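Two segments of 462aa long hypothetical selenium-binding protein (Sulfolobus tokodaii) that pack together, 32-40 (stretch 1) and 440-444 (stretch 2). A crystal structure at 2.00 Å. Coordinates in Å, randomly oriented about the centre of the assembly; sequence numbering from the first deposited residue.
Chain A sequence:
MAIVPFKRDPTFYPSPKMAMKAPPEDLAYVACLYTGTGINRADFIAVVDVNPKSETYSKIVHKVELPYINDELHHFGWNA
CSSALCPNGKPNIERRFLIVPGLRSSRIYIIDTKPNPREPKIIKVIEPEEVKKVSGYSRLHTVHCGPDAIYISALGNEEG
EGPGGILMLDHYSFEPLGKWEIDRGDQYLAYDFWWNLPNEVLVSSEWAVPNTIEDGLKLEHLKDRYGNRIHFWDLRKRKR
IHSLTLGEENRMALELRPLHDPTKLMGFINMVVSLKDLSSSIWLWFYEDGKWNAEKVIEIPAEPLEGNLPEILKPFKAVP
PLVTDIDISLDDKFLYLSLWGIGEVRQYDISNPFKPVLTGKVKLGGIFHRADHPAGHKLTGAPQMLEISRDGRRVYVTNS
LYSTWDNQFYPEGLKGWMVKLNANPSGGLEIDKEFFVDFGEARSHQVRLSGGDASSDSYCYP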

# COMPACT_ATOMS: atom_id res chain seq x y z
N CYS A 32 -7.37 -7.84 7.20
CA CYS A 32 -8.70 -8.24 6.73
C CYS A 32 -9.81 -7.43 7.39
O CYS A 32 -9.68 -7.02 8.54
CB CYS A 32 -8.92 -9.73 7.00
SG CYS A 32 -7.82 -10.79 6.05
N LEU A 33 -10.91 -7.21 6.67
CA LEU A 33 -11.99 -6.41 7.21
C LEU A 33 -13.41 -6.89 6.89
O LEU A 33 -13.65 -7.54 5.87
CB LEU A 33 -11.85 -4.97 6.72
CG LEU A 33 -11.84 -4.81 5.19
CD1 LEU A 33 -12.37 -3.44 4.81
CD2 LEU A 33 -10.42 -5.02 4.65
N TYR A 34 -14.33 -6.56 7.78
CA TYR A 34 -15.75 -6.87 7.61
C TYR A 34 -16.44 -5.53 7.41
O TYR A 34 -17.64 -5.46 7.11
CB TYR A 34 -16.30 -7.59 8.84
CG TYR A 34 -16.03 -9.08 8.85
CD1 TYR A 34 -16.60 -9.92 7.89
CD2 TYR A 34 -15.20 -9.65 9.81
CE1 TYR A 34 -16.34 -11.29 7.89
CE2 TYR A 34 -14.94 -11.02 9.82
CZ TYR A 34 -15.52 -11.83 8.86
OH TYR A 34 -15.27 -13.18 8.86
N THR A 35 -15.68 -4.45 7.59
CA THR A 35 -16.19 -3.10 7.42
C THR A 35 -16.67 -2.95 5.97
O THR A 35 -15.90 -3.18 5.03
CB THR A 35 -15.10 -2.04 7.69
OG1 THR A 35 -14.58 -2.22 9.02
CG2 THR A 35 -15.68 -0.65 7.59
N GLY A 36 -17.94 -2.60 5.79
CA GLY A 36 -18.47 -2.44 4.45
C GLY A 36 -19.16 -3.67 3.89
O GLY A 36 -19.76 -3.62 2.81
N THR A 37 -19.09 -4.78 4.62
CA THR A 37 -19.71 -6.02 4.16
C THR A 37 -21.11 -6.20 4.73
O THR A 37 -21.86 -7.06 4.28
CB THR A 37 -18.90 -7.24 4.60
OG1 THR A 37 -18.94 -7.33 6.03
CG2 THR A 37 -17.45 -7.13 4.11
N GLY A 38 -21.44 -5.40 5.73
CA GLY A 38 -22.75 -5.52 6.35
C GLY A 38 -22.72 -6.53 7.47
O GLY A 38 -23.73 -6.74 8.15
N ILE A 39 -21.57 -7.15 7.68
CA ILE A 39 -21.41 -8.13 8.74
C ILE A 39 -20.88 -7.46 10.00
O ILE A 39 -19.82 -6.82 9.98
CB ILE A 39 -20.47 -9.26 8.30
CG1 ILE A 39 -21.15 -10.05 7.18
CG2 ILE A 39 -20.13 -10.17 9.47
CD1 ILE A 39 -20.21 -10.87 6.36
N ASN A 40 -21.61 -7.62 11.10
CA ASN A 40 -21.24 -7.01 12.37
C ASN A 40 -20.18 -7.80 13.13
O ASN A 40 -20.46 -8.42 14.16
CB ASN A 40 -22.50 -6.83 13.23
CG ASN A 40 -22.29 -5.83 14.36
OD1 ASN A 40 -21.70 -4.77 14.16
ND2 ASN A 40 -22.80 -6.16 15.54
N GLY A 440 -13.61 -15.91 2.92
CA GLY A 440 -15.04 -15.99 3.21
C GLY A 440 -15.79 -14.71 2.92
O GLY A 440 -15.82 -14.26 1.78
N GLU A 441 -16.38 -14.11 3.95
CA GLU A 441 -17.13 -12.86 3.76
C GLU A 441 -16.26 -11.66 4.12
O GLU A 441 -16.67 -10.51 3.94
CB GLU A 441 -18.40 -12.86 4.62
CG GLU A 441 -19.41 -13.96 4.29
CD GLU A 441 -20.02 -13.82 2.91
OE1 GLU A 441 -20.43 -12.70 2.54
OE2 GLU A 441 -20.09 -14.84 2.18
N ALA A 442 -15.07 -11.92 4.64
CA ALA A 442 -14.15 -10.84 5.01
C ALA A 442 -13.39 -10.41 3.76
O ALA A 442 -13.24 -11.20 2.83
CB ALA A 442 -13.17 -11.33 6.08
N ARG A 443 -12.91 -9.17 3.73
CA ARG A 443 -12.17 -8.65 2.59
C ARG A 443 -10.70 -8.51 2.98
O ARG A 443 -10.39 -8.28 4.15
CB ARG A 443 -12.74 -7.29 2.16
CG ARG A 443 -14.21 -7.37 1.74
CD ARG A 443 -14.80 -6.02 1.36
NE ARG A 443 -16.21 -6.15 1.03
CZ ARG A 443 -17.01 -5.12 0.74
NH1 ARG A 443 -16.54 -3.89 0.74
NH2 ARG A 443 -18.29 -5.34 0.47
N SER A 444 -9.80 -8.65 2.01
CA SER A 444 -8.37 -8.58 2.30
C SER A 444 -7.67 -7.35 1.71
O SER A 444 -8.01 -6.89 0.62
CB SER A 444 -7.68 -9.85 1.80
OG SER A 444 -8.03 -10.12 0.45
O HOH W 1 -16.19 -15.15 6.95

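Two segments about 400 residues apart in sequence meet here as the ends of two antiparallel strands. The pairing rests on Leu33 and Arg443. Leu33 N donates to Arg443 O at 2.8 Å, and Arg443 N donates to Leu33 O, also at 2.8 Å. Next to this pair, Cys32 and Ser444 form a non-hydrogen-bonded pair. The Cys32 CA lies 3.1 Å from Arg443 O in a CA-H...O contact. A second contact of this kind joins Ala442 CA to Leu33 O at 3.4 Å.

Side chains alternate across the sheet. Cys32 and Ser444 share one face, where Cys32 SG (chi1 m) comes 4.4 Å from Ser444 CB. Both are small and buried. Leu33 and Arg443 share the other face. Leu33 has chi1 p and chi2 t, and its CG lies 4.0 Å from Arg443 CB, so the leucine packs against the aliphatic base of the arginine.

Arg443 has the largest covered area, 110 Å². Its chi1 is m, and chi2, chi3 and chi4 are all near 180°. This extended form carries the guanidinium past the strand pair to the turn of stretch 1. Thr37 CA and Gly36 C lie over one face of the group. Gly36 O is 3.3 Å from Arg443 NH2, but the angle is too poor for a hydrogen bond. The guanidinium nitrogens find hydrogen-bond partners elsewhere in the structure. Gly36 has phi 94°. At these angles a CB would be jammed against the carbonyl O of Thr35, which by itself calls for glycine. It would also point toward stretch 2 and come within 3.4 Å of Arg443 NH1, a close approach but no clash.

The turn is held from within by Thr37. Its backbone N donates to Tyr34 O at 3.0 Å. With chi1 p, Thr37 OG1 also donates to Tyr34 O, at 2.5 Å, and accepts from Ile39 N at 3.1 Å. The same rotamer leaves the methyl facing stretch 2: Thr37 CG2 is 3.5 Å from both Arg443 NE and Glu441 O.

Tyr34 points away at CB, but its ring returns toward stretch 2 with chi1 at -83° and chi2 at -65°. Ala442 CB sits over one ring face, 3.9 Å from the centroid of the Tyr34 ring, in a CH-pi contact. The short alanine methyl suits this close approach. A water bridges the segments, 2.9 Å from Tyr34 OH and 3.2 Å from Glu441 N, whose proton it accepts.

Ile39, with chi1 m and chi2 t, extends CD1 to 3.2 Å from Glu441 CB. The glutamate thus contributes aliphatic surface, while its carboxylate makes no salt bridge to stretch 1.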